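Local coordinates for glycosyl hydrolases family 2, sugar binding domain protein (Bacteroides uniformis str. 3978 T3 ii, PDB 6D1P), which probably hydrolyses O-glycosidic bonds as a family 2 beta-glucuronidase of a human gut bacterium, at residues Phe308-Lys313 with Val420-Leu425. Numbering follows the deposited sequence.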
ATOM      1  N   PHE A 308      47.514  11.412  -9.459  1.00 32.49           N
ATOM      2  CA  PHE A 308      47.073  11.823  -8.142  1.00 32.38           C
ATOM      3  C   PHE A 308      47.739  10.937  -7.110  1.00 28.57           C
ATOM      4  O   PHE A 308      48.196   9.835  -7.411  1.00 28.40           O
ATOM      5  CB  PHE A 308      45.538  11.785  -8.011  1.00 30.50           C
ATOM      6  CG  PHE A 308      44.954  10.403  -8.051  1.00 32.13           C
ATOM      7  CD1 PHE A 308      44.697   9.709  -6.873  1.00 32.44           C
ATOM      8  CD2 PHE A 308      44.644   9.800  -9.263  1.00 32.20           C
ATOM      9  CE1 PHE A 308      44.132   8.424  -6.897  1.00 33.01           C
ATOM     10  CE2 PHE A 308      44.094   8.522  -9.303  1.00 34.65           C
ATOM     11  CZ  PHE A 308      43.831   7.835  -8.114  1.00 36.15           C
ATOM     12  N   ARG A 309      47.765  11.440  -5.881  1.00 25.63           N
ATOM     13  CA  ARG A 309      48.560  10.852  -4.818  1.00 29.36           C
ATOM     14  C   ARG A 309      47.992  11.331  -3.494  1.00 27.28           C
ATOM     15  O   ARG A 309      47.759  12.531  -3.312  1.00 30.15           O
ATOM     16  CB  ARG A 309      50.049  11.257  -4.981  1.00 31.79           C
ATOM     17  CG  ARG A 309      50.928  11.100  -3.746  1.00 34.89           C
ATOM     18  CD  ARG A 309      52.433  11.305  -4.080  1.00 37.71           C
ATOM     19  NE  ARG A 309      52.841  12.711  -4.180  1.00 29.95           N
ATOM     20  CZ  ARG A 309      53.235  13.440  -3.141  1.00 34.53           C
ATOM     21  NH1 ARG A 309      53.268  12.894  -1.932  1.00 35.38           N
ATOM     22  NH2 ARG A 309      53.585  14.710  -3.303  1.00 35.78           N
ATOM     23  N   PHE A 310      47.744  10.394  -2.591  1.00 26.46           N
ATOM     24  CA  PHE A 310      47.424  10.710  -1.209  1.00 27.34           C
ATOM     25  C   PHE A 310      48.695  10.533  -0.398  1.00 33.56           C
ATOM     26  O   PHE A 310      49.230   9.418  -0.315  1.00 32.16           O
ATOM     27  CB  PHE A 310      46.308   9.816  -0.674  1.00 30.64           C
ATOM     28  CG  PHE A 310      44.976  10.050  -1.331  1.00 28.70           C
ATOM     29  CD1 PHE A 310      44.090  10.988  -0.813  1.00 28.90           C
ATOM     30  CD2 PHE A 310      44.619   9.347  -2.466  1.00 26.88           C
ATOM     31  CE1 PHE A 310      42.871  11.224  -1.418  1.00 28.52           C
ATOM     32  CE2 PHE A 310      43.389   9.566  -3.072  1.00 30.78           C
ATOM     33  CZ  PHE A 310      42.520  10.509  -2.551  1.00 28.60           C
ATOM     34  N   GLU A 311      49.186  11.630   0.182  1.00 34.73           N
ATOM     35  CA  GLU A 311      50.455  11.605   0.899  1.00 34.75           C
ATOM     36  C   GLU A 311      50.238  11.078   2.310  1.00 36.37           C
ATOM     37  O   GLU A 311      49.299  11.488   3.005  1.00 33.43           O
ATOM     38  CB  GLU A 311      51.093  13.005   0.935  1.00 32.10           C
ATOM     39  CG  GLU A 311      52.598  13.040   1.308  1.00 36.51           C
ATOM     40  CD  GLU A 311      53.274  14.406   1.045  1.00 43.68           C
ATOM     41  OE1 GLU A 311      52.783  15.459   1.520  1.00 41.34           O
ATOM     42  OE2 GLU A 311      54.317  14.430   0.353  1.00 53.85           O
ATOM     43  N   GLU A 312      51.112  10.160   2.724  1.00 33.74           N
ATOM     44  CA  GLU A 312      51.070   9.621   4.075  1.00 29.84           C
ATOM     45  C   GLU A 312      51.216  10.738   5.090  1.00 32.07           C
ATOM     46  O   GLU A 312      52.175  11.511   5.036  1.00 35.70           O
ATOM     47  CB  GLU A 312      52.174   8.592   4.244  1.00 34.84           C
ATOM     48  CG  GLU A 312      52.192   7.915   5.594  1.00 38.14           C
ATOM     49  CD  GLU A 312      52.918   6.594   5.523  1.00 43.73           C
ATOM     50  OE1 GLU A 312      53.563   6.346   4.479  1.00 47.97           O
ATOM     51  OE2 GLU A 312      52.825   5.798   6.480  1.00 52.50           O
ATOM     52  N   LYS A 313      50.246  10.849   5.997  1.00 35.14           N
ATOM     53  CA  LYS A 313      50.199  11.944   6.971  1.00 35.35           C
ATOM     54  C   LYS A 313      50.188  13.314   6.301  1.00 38.21           C
ATOM     55  O   LYS A 313      50.509  14.330   6.935  1.00 33.06           O
ATOM     56  CB  LYS A 313      51.370  11.856   7.966  1.00 32.04           C
ATOM     57  CG  LYS A 313      51.435  10.605   8.805  1.00 29.40           C
ATOM     58  CD  LYS A 313      50.290  10.551   9.810  1.00 35.31           C
ATOM     59  CE  LYS A 313      50.335   9.298  10.667  1.00 36.72           C
ATOM     60  NZ  LYS A 313      49.158   9.264  11.576  1.00 42.51           N
ATOM     61  N   VAL A 420      37.020   9.408 -11.295  1.00 25.03           N
ATOM     62  CA  VAL A 420      36.974   8.506 -10.149  1.00 28.86           C
ATOM     63  C   VAL A 420      38.381   8.263  -9.623  1.00 29.42           C
ATOM     64  O   VAL A 420      39.243   7.743 -10.339  1.00 30.35           O
ATOM     65  CB  VAL A 420      36.305   7.174 -10.514  1.00 28.21           C
ATOM     66  CG1 VAL A 420      36.475   6.194  -9.373  1.00 25.40           C
ATOM     67  CG2 VAL A 420      34.812   7.396 -10.837  1.00 28.01           C
ATOM     68  N   ILE A 421      38.598   8.596  -8.357  1.00 25.97           N
ATOM     69  CA  ILE A 421      39.864   8.304  -7.705  1.00 27.51           C
ATOM     70  C   ILE A 421      39.718   7.377  -6.504  1.00 28.95           C
ATOM     71  O   ILE A 421      40.724   6.801  -6.063  1.00 27.67           O
ATOM     72  CB  ILE A 421      40.578   9.605  -7.292  1.00 29.66           C
ATOM     73  CG1 ILE A 421      39.666  10.442  -6.414  1.00 22.82           C
ATOM     74  CG2 ILE A 421      40.945  10.404  -8.505  1.00 29.50           C
ATOM     75  CD1 ILE A 421      40.344  11.582  -5.780  1.00 25.02           C
ATOM     76  N   LEU A 422      38.518   7.186  -5.955  1.00 25.30           N
ATOM     77  CA  LEU A 422      38.359   6.374  -4.762  1.00 25.81           C
ATOM     78  C   LEU A 422      37.220   5.390  -4.946  1.00 27.51           C
ATOM     79  O   LEU A 422      36.103   5.790  -5.282  1.00 25.35           O
ATOM     80  CB  LEU A 422      38.108   7.239  -3.525  1.00 23.42           C
ATOM     81  CG  LEU A 422      39.321   8.023  -3.021  1.00 28.94           C
ATOM     82  CD1 LEU A 422      38.908   9.054  -1.994  1.00 26.43           C
ATOM     83  CD2 LEU A 422      40.406   7.100  -2.463  1.00 24.83           C
ATOM     84  N   TRP A 423      37.522   4.104  -4.751  1.00 27.08           N
ATOM     85  CA  TRP A 423      36.511   3.071  -4.573  1.00 23.92           C
ATOM     86  C   TRP A 423      36.275   2.884  -3.081  1.00 24.37           C
ATOM     87  O   TRP A 423      37.198   2.503  -2.350  1.00 25.64           O
ATOM     88  CB  TRP A 423      36.948   1.746  -5.187  1.00 26.24           C
ATOM     89  CG  TRP A 423      37.282   1.753  -6.649  1.00 29.63           C
ATOM     90  CD1 TRP A 423      38.429   1.285  -7.222  1.00 30.72           C
ATOM     91  CD2 TRP A 423      36.456   2.215  -7.728  1.00 30.58           C
ATOM     92  NE1 TRP A 423      38.370   1.434  -8.587  1.00 31.95           N
ATOM     93  CE2 TRP A 423      37.169   1.998  -8.923  1.00 29.40           C
ATOM     94  CE3 TRP A 423      35.180   2.784  -7.799  1.00 28.90           C
ATOM     95  CZ2 TRP A 423      36.657   2.350 -10.173  1.00 31.51           C
ATOM     96  CZ3 TRP A 423      34.667   3.119  -9.036  1.00 26.64           C
ATOM     97  CH2 TRP A 423      35.399   2.898 -10.207  1.00 30.39           C
ATOM     98  N   GLY A 424      35.055   3.150  -2.624  1.00 24.15           N
ATOM     99  CA  GLY A 424      34.696   2.903  -1.231  1.00 25.95           C
ATOM    100  C   GLY A 424      34.174   1.486  -1.025  1.00 22.55           C
ATOM    101  O   GLY A 424      33.448   0.952  -1.854  1.00 23.41           O
ATOM    102  N   LEU A 425      34.562   0.879   0.100  1.00 26.51           N
ATOM    103  CA  LEU A 425      34.171  -0.505   0.377  1.00 24.91           C
ATOM    104  C   LEU A 425      33.002  -0.634   1.344  1.00 23.38           C
ATOM    105  O   LEU A 425      32.403  -1.709   1.418  1.00 26.96           O
ATOM    106  CB  LEU A 425      35.359  -1.301   0.923  1.00 23.00           C
ATOM    107  CG  LEU A 425      36.656  -1.146   0.117  1.00 26.10           C
ATOM    108  CD1 LEU A 425      37.820  -1.813   0.850  1.00 24.04           C
ATOM    109  CD2 LEU A 425      36.512  -1.698  -1.303  1.00 22.04           C
TER
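F308 and I421 meet with both first torsions in the same well, at 68° for the phenylalanine and 56° for the isoleucine: each sets the atom beyond CB (CG of F308, CG1 of I421) between its own backbone N and carbonyl carbon. For I421 this puts the CG2 methyl anti to the carbonyl carbon and points it at the aromatic ring. The result is a clear CH-pi contact, with I421 CG2 lying 3.7 Å from the centroid of the F308 ring and only 9° off its normal. I421 CB backs the methyl up, 3.8 Å from CZ of F308. The other branch of the isoleucine serves the next ring: CD1 of I421 comes to 4.0 Å from CZ of F310. That ring arrives from the opposite direction to L422 and meets the leucine obliquely, its CE2 3.9 Å from L422 CD2, while CZ touches both leucine methyls. With an alanine at F308, the I421 methyl is likely to lose the ring face it packs on, opening a gap beside the isoleucine. No hydrogen bond joins the two segments, whose axes come no closer than 9.6 Å; side chains make most of the contact, the F308 rim also resting against I421 O. R309 turns elsewhere, its NH1 bonding E311 OE2 almost straight. Strand 308-310 pairs with 316-318, whereas 420-432 runs parallel between 382-386 and 462-466. The short beta-hairpin thus packs under the N-terminal end of the parallel strands, as an N-terminal hairpin does in a number of TIM barrels, here the glycosyl hydrolase family 2 barrel.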